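Local coordinates for hypothetical lipoprotein ymcC (PDB 2IN5) that is of unknown function but is probably a membrane-tethered lipoprotein related to the group 4 capsule proteins, at residues A[107-113]-A[124-130]; A[113-117]-A[183-187]; A[37-43]-A[189-195]. One frame throughout, in Å; residues are numbered along the deposited sequence.

Interaction 1: residues A[107-113]-A[124-130]; sequences SRWTRDI and ATLSSTF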
# COMPACT_ATOMS: atom_id res chain seq x y z
N SER A 107 2.98 -12.39 29.22
CA SER A 107 2.84 -11.11 28.53
C SER A 107 1.37 -10.75 28.38
O SER A 107 0.53 -11.61 28.12
CB SER A 107 3.49 -11.17 27.14
OG SER A 107 4.90 -11.19 27.22
N ARG A 108 1.06 -9.47 28.53
CA ARG A 108 -0.32 -9.03 28.42
C ARG A 108 -0.45 -7.94 27.38
O ARG A 108 0.54 -7.34 26.97
CB ARG A 108 -0.83 -8.56 29.80
CG ARG A 108 -0.60 -9.60 30.92
CD ARG A 108 -1.65 -9.56 32.04
NE ARG A 108 -1.81 -8.25 32.65
CZ ARG A 108 -2.64 -7.98 33.67
NH1 ARG A 108 -3.39 -8.94 34.19
NH2 ARG A 108 -2.73 -6.74 34.15
N TRP A 109 -1.67 -7.70 26.93
CA TRP A 109 -1.93 -6.66 25.94
C TRP A 109 -3.39 -6.29 25.96
O TRP A 109 -4.27 -7.15 26.04
CB TRP A 109 -1.54 -7.15 24.54
CG TRP A 109 -1.83 -6.16 23.45
CD1 TRP A 109 -1.70 -4.81 23.51
CD2 TRP A 109 -2.24 -6.46 22.11
NE1 TRP A 109 -1.99 -4.25 22.29
CE2 TRP A 109 -2.32 -5.24 21.41
CE3 TRP A 109 -2.53 -7.65 21.43
CZ2 TRP A 109 -2.69 -5.17 20.06
CZ3 TRP A 109 -2.89 -7.58 20.09
CH2 TRP A 109 -2.97 -6.35 19.42
N THR A 110 -3.65 -4.99 25.90
CA THR A 110 -5.01 -4.49 25.93
C THR A 110 -5.23 -3.59 24.73
O THR A 110 -4.42 -2.73 24.42
CB THR A 110 -5.29 -3.73 27.25
OG1 THR A 110 -5.45 -4.67 28.32
CG2 THR A 110 -6.56 -2.89 27.14
N ARG A 111 -6.34 -3.82 24.03
CA ARG A 111 -6.66 -3.02 22.86
C ARG A 111 -8.14 -3.14 22.54
O ARG A 111 -8.85 -3.97 23.12
CB ARG A 111 -5.82 -3.48 21.65
CG ARG A 111 -6.20 -4.84 21.08
CD ARG A 111 -5.98 -5.95 22.09
NE ARG A 111 -5.97 -7.26 21.44
CZ ARG A 111 -5.68 -8.40 22.06
NH1 ARG A 111 -5.36 -8.40 23.35
NH2 ARG A 111 -5.69 -9.53 21.38
N ASP A 112 -8.60 -2.30 21.63
CA ASP A 112 -10.00 -2.37 21.22
C ASP A 112 -10.00 -2.74 19.73
O ASP A 112 -9.04 -2.46 19.02
CB ASP A 112 -10.70 -1.01 21.42
CG ASP A 112 -10.73 -0.57 22.88
OD1 ASP A 112 -11.25 -1.32 23.74
OD2 ASP A 112 -10.25 0.55 23.17
N ILE A 113 -11.06 -3.40 19.28
CA ILE A 113 -11.15 -3.76 17.86
C ILE A 113 -12.49 -3.28 17.34
O ILE A 113 -13.45 -3.12 18.11
CB ILE A 113 -11.03 -5.31 17.60
CG1 ILE A 113 -12.11 -6.07 18.37
CG2 ILE A 113 -9.66 -5.83 18.04
CD1 ILE A 113 -12.12 -7.53 18.05
N ALA A 124 -15.18 -4.01 20.63
CA ALA A 124 -15.04 -4.52 22.00
C ALA A 124 -13.64 -4.30 22.57
O ALA A 124 -12.70 -4.04 21.83
CB ALA A 124 -15.39 -6.00 22.04
N THR A 125 -13.52 -4.37 23.88
CA THR A 125 -12.23 -4.18 24.52
C THR A 125 -11.65 -5.53 24.87
O THR A 125 -12.21 -6.27 25.69
CB THR A 125 -12.36 -3.31 25.78
OG1 THR A 125 -12.89 -2.03 25.41
CG2 THR A 125 -10.98 -3.11 26.42
N LEU A 126 -10.52 -5.84 24.25
CA LEU A 126 -9.86 -7.12 24.46
C LEU A 126 -8.60 -7.04 25.29
O LEU A 126 -7.75 -6.16 25.11
CB LEU A 126 -9.50 -7.76 23.12
CG LEU A 126 -10.60 -8.28 22.20
CD1 LEU A 126 -11.45 -7.14 21.68
CD2 LEU A 126 -9.96 -9.01 21.03
N SER A 127 -8.48 -7.99 26.20
CA SER A 127 -7.32 -8.08 27.06
C SER A 127 -6.88 -9.54 27.03
O SER A 127 -7.70 -10.45 27.22
CB SER A 127 -7.68 -7.65 28.49
OG SER A 127 -8.83 -8.34 28.95
N SER A 128 -5.60 -9.77 26.77
CA SER A 128 -5.08 -11.13 26.69
C SER A 128 -3.73 -11.30 27.36
O SER A 128 -3.03 -10.33 27.65
CB SER A 128 -4.94 -11.57 25.23
OG SER A 128 -3.96 -10.78 24.57
N THR A 129 -3.37 -12.56 27.59
CA THR A 129 -2.10 -12.90 28.20
C THR A 129 -1.49 -14.06 27.42
O THR A 129 -2.19 -15.01 27.05
CB THR A 129 -2.26 -13.32 29.69
OG1 THR A 129 -2.96 -14.57 29.77
CG2 THR A 129 -3.04 -12.26 30.45
N PHE A 130 -0.20 -13.97 27.13
CA PHE A 130 0.48 -15.02 26.39
C PHE A 130 0.97 -16.13 27.30
O PHE A 130 1.52 -15.86 28.37
CB PHE A 130 1.65 -14.44 25.60
CG PHE A 130 1.25 -13.76 24.32
CD1 PHE A 130 1.98 -14.00 23.16
CD2 PHE A 130 0.17 -12.89 24.27
CE1 PHE A 130 1.63 -13.38 21.96
CE2 PHE A 130 -0.18 -12.27 23.07
CZ PHE A 130 0.55 -12.52 21.92
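Arg111 and Leu126 face each other as a hydrogen-bonded antiparallel pair: Arg111 N donates to Leu126 O at 2.9 Å, and Leu126 N returns a bond to Arg111 O. Equivalent reciprocal bonds join Trp109 with Ser128 and Ile113 with Ala124, while Phe130 N reaches Ser107 O at 2.7 Å. The non-hydrogen-bonded pairs between them bring Arg108 to Thr129, Thr110 to Ser127 and Asp112 to Thr125. With segment directions 159° apart and most residues between them still strand, these are the arms of the beta hairpin 108-117/120-140. The polar side-chain contact centres on the Arg111 guanidinium. A CG set between the backbone N and the carbonyl carbon (chi1 70°) and a bend at chi2 bring it between two neighbours: Trp109 CE3 lies over the centre of one face, 3.3 Å above it, and Leu126 CB covers the opposite face nearer the rim. In that plane NH1 donates to Ser128 OG at 3.0 Å with an N-H...O angle of 158°; the same hydroxyl also bonds Glu152 of strand 143-156. A leucine in place of Arg111 would probably leave Ser128 OG without its NH1 donor and remove the flat group between Trp109 and Leu126 CB. On this face Ile113 crosses Leu126 at about a right angle, CG1 meeting Leu126 CD1 at 3.5 Å. On the reverse face Arg108 and Thr129 run alongside, Arg108 CD touching Thr129 CG2 at 3.4 Å.

Interaction 2: residues A[113-117]-A[183-187]; sequences ILWSE and LGAGV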
# COMPACT_ATOMS: atom_id res chain seq x y z
N ILE A 113 -11.06 -3.40 19.28
CA ILE A 113 -11.15 -3.76 17.86
C ILE A 113 -12.49 -3.28 17.34
O ILE A 113 -13.45 -3.12 18.11
CB ILE A 113 -11.03 -5.31 17.60
CG1 ILE A 113 -12.11 -6.07 18.37
CG2 ILE A 113 -9.66 -5.83 18.04
CD1 ILE A 113 -12.12 -7.53 18.05
N LEU A 114 -12.55 -3.04 16.04
CA LEU A 114 -13.75 -2.59 15.37
C LEU A 114 -13.93 -3.46 14.15
O LEU A 114 -13.06 -3.49 13.28
CB LEU A 114 -13.60 -1.13 14.92
CG LEU A 114 -14.77 -0.50 14.16
CD1 LEU A 114 -16.03 -0.49 15.00
CD2 LEU A 114 -14.38 0.90 13.76
N TRP A 115 -15.05 -4.17 14.05
CA TRP A 115 -15.25 -5.02 12.89
C TRP A 115 -16.71 -4.99 12.41
O TRP A 115 -17.62 -4.69 13.18
CB TRP A 115 -14.81 -6.45 13.22
CG TRP A 115 -15.79 -7.26 14.01
CD1 TRP A 115 -16.65 -8.19 13.51
CD2 TRP A 115 -16.02 -7.22 15.42
NE1 TRP A 115 -17.40 -8.73 14.52
CE2 TRP A 115 -17.04 -8.16 15.71
CE3 TRP A 115 -15.46 -6.48 16.48
CZ2 TRP A 115 -17.51 -8.38 16.99
CZ3 TRP A 115 -15.93 -6.70 17.76
CH2 TRP A 115 -16.94 -7.65 18.01
N SER A 116 -16.94 -5.28 11.13
CA SER A 116 -18.30 -5.28 10.62
C SER A 116 -18.84 -6.71 10.56
O SER A 116 -18.11 -7.64 10.24
CB SER A 116 -18.36 -4.64 9.23
OG SER A 116 -17.68 -5.40 8.26
N GLU A 117 -20.11 -6.86 10.89
CA GLU A 117 -20.76 -8.16 10.89
C GLU A 117 -22.15 -7.98 10.27
O GLU A 117 -23.05 -7.42 10.89
CB GLU A 117 -20.86 -8.68 12.32
CG GLU A 117 -21.18 -10.15 12.46
CD GLU A 117 -20.74 -10.71 13.80
OE1 GLU A 117 -21.00 -11.90 14.08
OE2 GLU A 117 -20.12 -9.95 14.58
N LEU A 183 -11.46 -13.00 14.00
CA LEU A 183 -11.46 -11.77 13.24
C LEU A 183 -12.15 -10.67 14.06
O LEU A 183 -11.85 -9.49 13.93
CB LEU A 183 -12.15 -11.99 11.89
CG LEU A 183 -12.29 -10.81 10.94
CD1 LEU A 183 -12.40 -11.32 9.52
CD2 LEU A 183 -13.52 -9.98 11.34
N GLY A 184 -13.07 -11.09 14.92
CA GLY A 184 -13.77 -10.15 15.76
C GLY A 184 -13.62 -10.65 17.18
O GLY A 184 -12.73 -11.45 17.46
N ALA A 185 -14.49 -10.19 18.08
CA ALA A 185 -14.43 -10.63 19.46
C ALA A 185 -14.95 -12.06 19.57
O ALA A 185 -16.16 -12.30 19.58
CB ALA A 185 -15.24 -9.70 20.34
N GLY A 186 -14.02 -13.02 19.65
CA GLY A 186 -14.40 -14.42 19.76
C GLY A 186 -15.28 -14.94 18.64
O GLY A 186 -16.00 -15.92 18.82
N VAL A 187 -15.21 -14.29 17.48
CA VAL A 187 -16.01 -14.68 16.32
C VAL A 187 -15.19 -14.62 15.02
O VAL A 187 -14.23 -13.85 14.92
CB VAL A 187 -17.25 -13.74 16.15
CG1 VAL A 187 -18.09 -13.74 17.42
CG2 VAL A 187 -16.79 -12.32 15.83
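One face of the Trp115 indole is covered by the backbone of the 183-187 loop. Gly184 CA sits over the five-membered ring, 3.8 Å from its centroid and only 12° off the normal, a CH-pi contact; Ala185 N lies over the same face, offset toward the rim. Ala185 CB touches the far end of the six-membered ring, 3.5 Å from Trp115 CH2. Two further contacts are oblique to the ring: Val187 CG2, 3.9 Å from Trp115 NE1, and Leu183 CD2, 4.2 Å from Trp115 CD1. The indole NE1 is satisfied within its own strand, donating to Glu117 OE2 at 3.0 Å, from above the carboxylate plane. Trp115 CG stands between the backbone N and the carbonyl carbon (chi1 80°), which swings the indole out over the loop. Beside it, Ile113 CD1 packs on the Gly184-Ala185 peptide, 3.6 Å from Ala185 N. The loop closes on itself through the bond from Gly184 N to Val187 O. It connects strands 176-182 and 189-194 and is laid against strand 108-117, with Ala185 also reaching Ala124 of strand 120-140. No hydrogen bond crosses between the segments, and a CB on Gly184 would fall about 2.6 Å from Trp115 CE2, a clash. The close fit over the indole therefore depends on the bare glycine CA, and cohesion between loop and strand rests on CH-pi and van der Waals contacts.

Interaction 3: residues A[37-43]-A[189-195]; sequences MYLRLNE and PVEMTFL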
# COMPACT_ATOMS: atom_id res chain seq x y z
N MSE A 37 1.03 -16.94 1.55
CA MSE A 37 0.33 -17.46 2.71
C MSE A 37 -0.93 -18.28 2.36
O MSE A 37 -1.54 -18.10 1.30
CB MSE A 37 -0.06 -16.25 3.57
CG MSE A 37 -0.98 -16.53 4.74
SE MSE A 37 -2.39 -15.19 4.85
CE MSE A 37 -1.29 -13.65 5.24
N TYR A 38 -1.31 -19.20 3.25
CA TYR A 38 -2.52 -20.00 3.07
C TYR A 38 -3.52 -19.41 4.05
O TYR A 38 -3.27 -19.38 5.25
CB TYR A 38 -2.28 -21.47 3.40
CG TYR A 38 -1.71 -22.27 2.25
CD1 TYR A 38 -0.74 -23.25 2.46
CD2 TYR A 38 -2.12 -22.01 0.94
CE1 TYR A 38 -0.17 -23.94 1.38
CE2 TYR A 38 -1.56 -22.70 -0.13
CZ TYR A 38 -0.58 -23.66 0.09
OH TYR A 38 -0.01 -24.31 -0.97
N LEU A 39 -4.64 -18.92 3.53
CA LEU A 39 -5.67 -18.32 4.37
C LEU A 39 -6.86 -19.25 4.53
O LEU A 39 -7.29 -19.89 3.58
CB LEU A 39 -6.14 -17.00 3.77
CG LEU A 39 -7.40 -16.39 4.42
CD1 LEU A 39 -7.11 -16.10 5.88
CD2 LEU A 39 -7.82 -15.12 3.69
N ARG A 40 -7.40 -19.30 5.74
CA ARG A 40 -8.57 -20.12 5.99
C ARG A 40 -9.54 -19.30 6.84
O ARG A 40 -9.21 -18.89 7.95
CB ARG A 40 -8.16 -21.40 6.73
CG ARG A 40 -9.33 -22.29 7.13
CD ARG A 40 -9.33 -23.61 6.38
NE ARG A 40 -8.08 -24.34 6.57
CZ ARG A 40 -7.77 -25.48 5.96
NH1 ARG A 40 -8.64 -26.02 5.11
NH2 ARG A 40 -6.61 -26.07 6.19
N LEU A 41 -10.73 -19.04 6.31
CA LEU A 41 -11.73 -18.28 7.04
C LEU A 41 -12.89 -19.17 7.43
O LEU A 41 -13.40 -19.94 6.62
CB LEU A 41 -12.25 -17.12 6.19
CG LEU A 41 -11.21 -16.05 5.88
CD1 LEU A 41 -11.77 -15.09 4.85
CD2 LEU A 41 -10.83 -15.33 7.15
N ASN A 42 -13.32 -19.04 8.68
CA ASN A 42 -14.42 -19.82 9.22
C ASN A 42 -14.26 -21.31 8.96
O ASN A 42 -15.21 -21.97 8.54
CB ASN A 42 -15.75 -19.37 8.61
CG ASN A 42 -16.10 -17.96 8.98
OD1 ASN A 42 -16.33 -17.65 10.16
ND2 ASN A 42 -16.14 -17.08 7.99
N GLU A 43 -13.06 -21.83 9.20
CA GLU A 43 -12.82 -23.26 8.98
C GLU A 43 -13.22 -23.61 7.55
O GLU A 43 -13.50 -24.77 7.24
CB GLU A 43 -13.66 -24.09 9.96
CG GLU A 43 -13.59 -23.68 11.43
CD GLU A 43 -12.40 -24.27 12.17
OE1 GLU A 43 -12.27 -24.02 13.40
OE2 GLU A 43 -11.58 -24.98 11.54
N PRO A 189 -13.24 -17.26 13.02
CA PRO A 189 -11.89 -17.81 13.09
C PRO A 189 -11.09 -17.66 11.81
O PRO A 189 -11.60 -17.86 10.71
CB PRO A 189 -12.13 -19.26 13.50
CG PRO A 189 -13.45 -19.57 12.88
CD PRO A 189 -14.25 -18.32 13.14
N VAL A 190 -9.83 -17.28 11.98
CA VAL A 190 -8.92 -17.07 10.88
C VAL A 190 -7.68 -17.91 11.09
O VAL A 190 -7.11 -17.95 12.18
CB VAL A 190 -8.52 -15.58 10.80
CG1 VAL A 190 -7.56 -15.35 9.65
CG2 VAL A 190 -9.76 -14.72 10.65
N GLU A 191 -7.26 -18.61 10.03
CA GLU A 191 -6.06 -19.45 10.08
C GLU A 191 -5.11 -18.99 9.00
O GLU A 191 -5.52 -18.83 7.85
CB GLU A 191 -6.43 -20.92 9.84
CG GLU A 191 -7.29 -21.56 10.91
CD GLU A 191 -7.60 -23.02 10.61
OE1 GLU A 191 -6.64 -23.80 10.40
OE2 GLU A 191 -8.80 -23.40 10.59
N MSE A 192 -3.85 -18.78 9.36
CA MSE A 192 -2.86 -18.34 8.39
C MSE A 192 -1.57 -19.12 8.50
O MSE A 192 -1.05 -19.33 9.60
CB MSE A 192 -2.57 -16.85 8.57
CG MSE A 192 -3.80 -15.98 8.45
SE MSE A 192 -3.36 -14.10 8.44
CE MSE A 192 -3.32 -13.86 10.36
N THR A 193 -1.05 -19.56 7.35
CA THR A 193 0.20 -20.30 7.30
C THR A 193 1.12 -19.56 6.34
O THR A 193 0.80 -19.40 5.16
CB THR A 193 -0.02 -21.76 6.82
OG1 THR A 193 -0.87 -22.45 7.75
CG2 THR A 193 1.30 -22.51 6.75
N PHE A 194 2.25 -19.09 6.85
CA PHE A 194 3.20 -18.35 6.04
C PHE A 194 4.23 -19.28 5.46
O PHE A 194 5.06 -19.83 6.17
CB PHE A 194 3.83 -17.26 6.90
CG PHE A 194 2.82 -16.42 7.59
CD1 PHE A 194 2.17 -16.89 8.72
CD2 PHE A 194 2.45 -15.19 7.07
CE1 PHE A 194 1.15 -16.15 9.32
CE2 PHE A 194 1.44 -14.44 7.66
CZ PHE A 194 0.79 -14.92 8.78
N LEU A 195 4.15 -19.45 4.14
CA LEU A 195 5.01 -20.37 3.40
C LEU A 195 6.46 -20.02 3.21
O LEU A 195 7.33 -20.88 3.36
CB LEU A 195 4.40 -20.65 2.03
CG LEU A 195 3.05 -21.37 1.93
CD1 LEU A 195 3.03 -22.64 2.77
CD2 LEU A 195 1.97 -20.43 2.39
O HOH W 1 -4.04 -22.17 6.87
O HOH W 2 -10.48 -20.80 9.56
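Strands 36-41 and 189-194 are antiparallel neighbours that bring an early strand of the fold against its last one; the axes of segments 37-41 and 189-194 lie 4.6 Å apart, their directions 171° apart. The backbone evidence is regular: Tyr38 pairs with Thr193 and Arg40 with Glu191 through reciprocal bonds, as in Arg40 N to Glu191 O at 2.9 Å, and Asn42 N adds a bond to Pro189 O where the strand turns into loop. The face carrying Met37, Leu39, Val190, Met192 and Phe194 is apolar. Here the selenomethionine Met37 has CG anti to its own N (chi1 172°) and then bends at chi2 and chi3, which turns CE toward Met192 SE at 3.8 Å and Phe194 CE2 at 3.7 Å. Its CG lies over one face of the Phe194 ring, and SE, 32° off the normal, makes an oblique Met-aromatic contact. Farther along, Leu41 CD2 meets Val190 CG2 at 3.7 Å. The reverse face is mixed. Just past the strand end, Leu195 CD2 rests over one face of the Tyr38 ring, 4.2 Å from its centroid, while Arg46 makes a cation-pi contact with the same ring. Arg40 and Glu191 point the same way, yet NE and OE1 stay 4.1 Å apart, beyond a salt bridge. Glu43 OE2 comes within 3.3 Å of Glu191 OE2, which may raise the proton affinity of one carboxylate; a water accepts from Glu43 N and can donate to Glu191 OE2. One face apolar and buried, the other mixed and partly exposed, is a pattern seen in antiparallel strands of mostly beta folds.

Interactions 1 and 2 share Ile113 and strand 108-117, with centres 13 Å apart; they touch where Ala124 CB meets Ala185 CB at 4.1 Å. Their segments alternate along the chain, so the 183-187 loop returns to the hairpin that lies much earlier in the sequence. Interaction 3 lies 16 Å from interaction 2, centre to centre, and meets it through Leu183 CB and Val190 CG2 at 3.8 Å. It encloses both other contacts in sequence, pairing residues 37-43 with 189-195. Interactions 1 and 3 do not touch, their nearest atoms being about 11 Å apart. The loop of interaction 2 thus bridges two separate antiparallel strand pairings, tying distant parts of the chain into a compact, mostly beta structure.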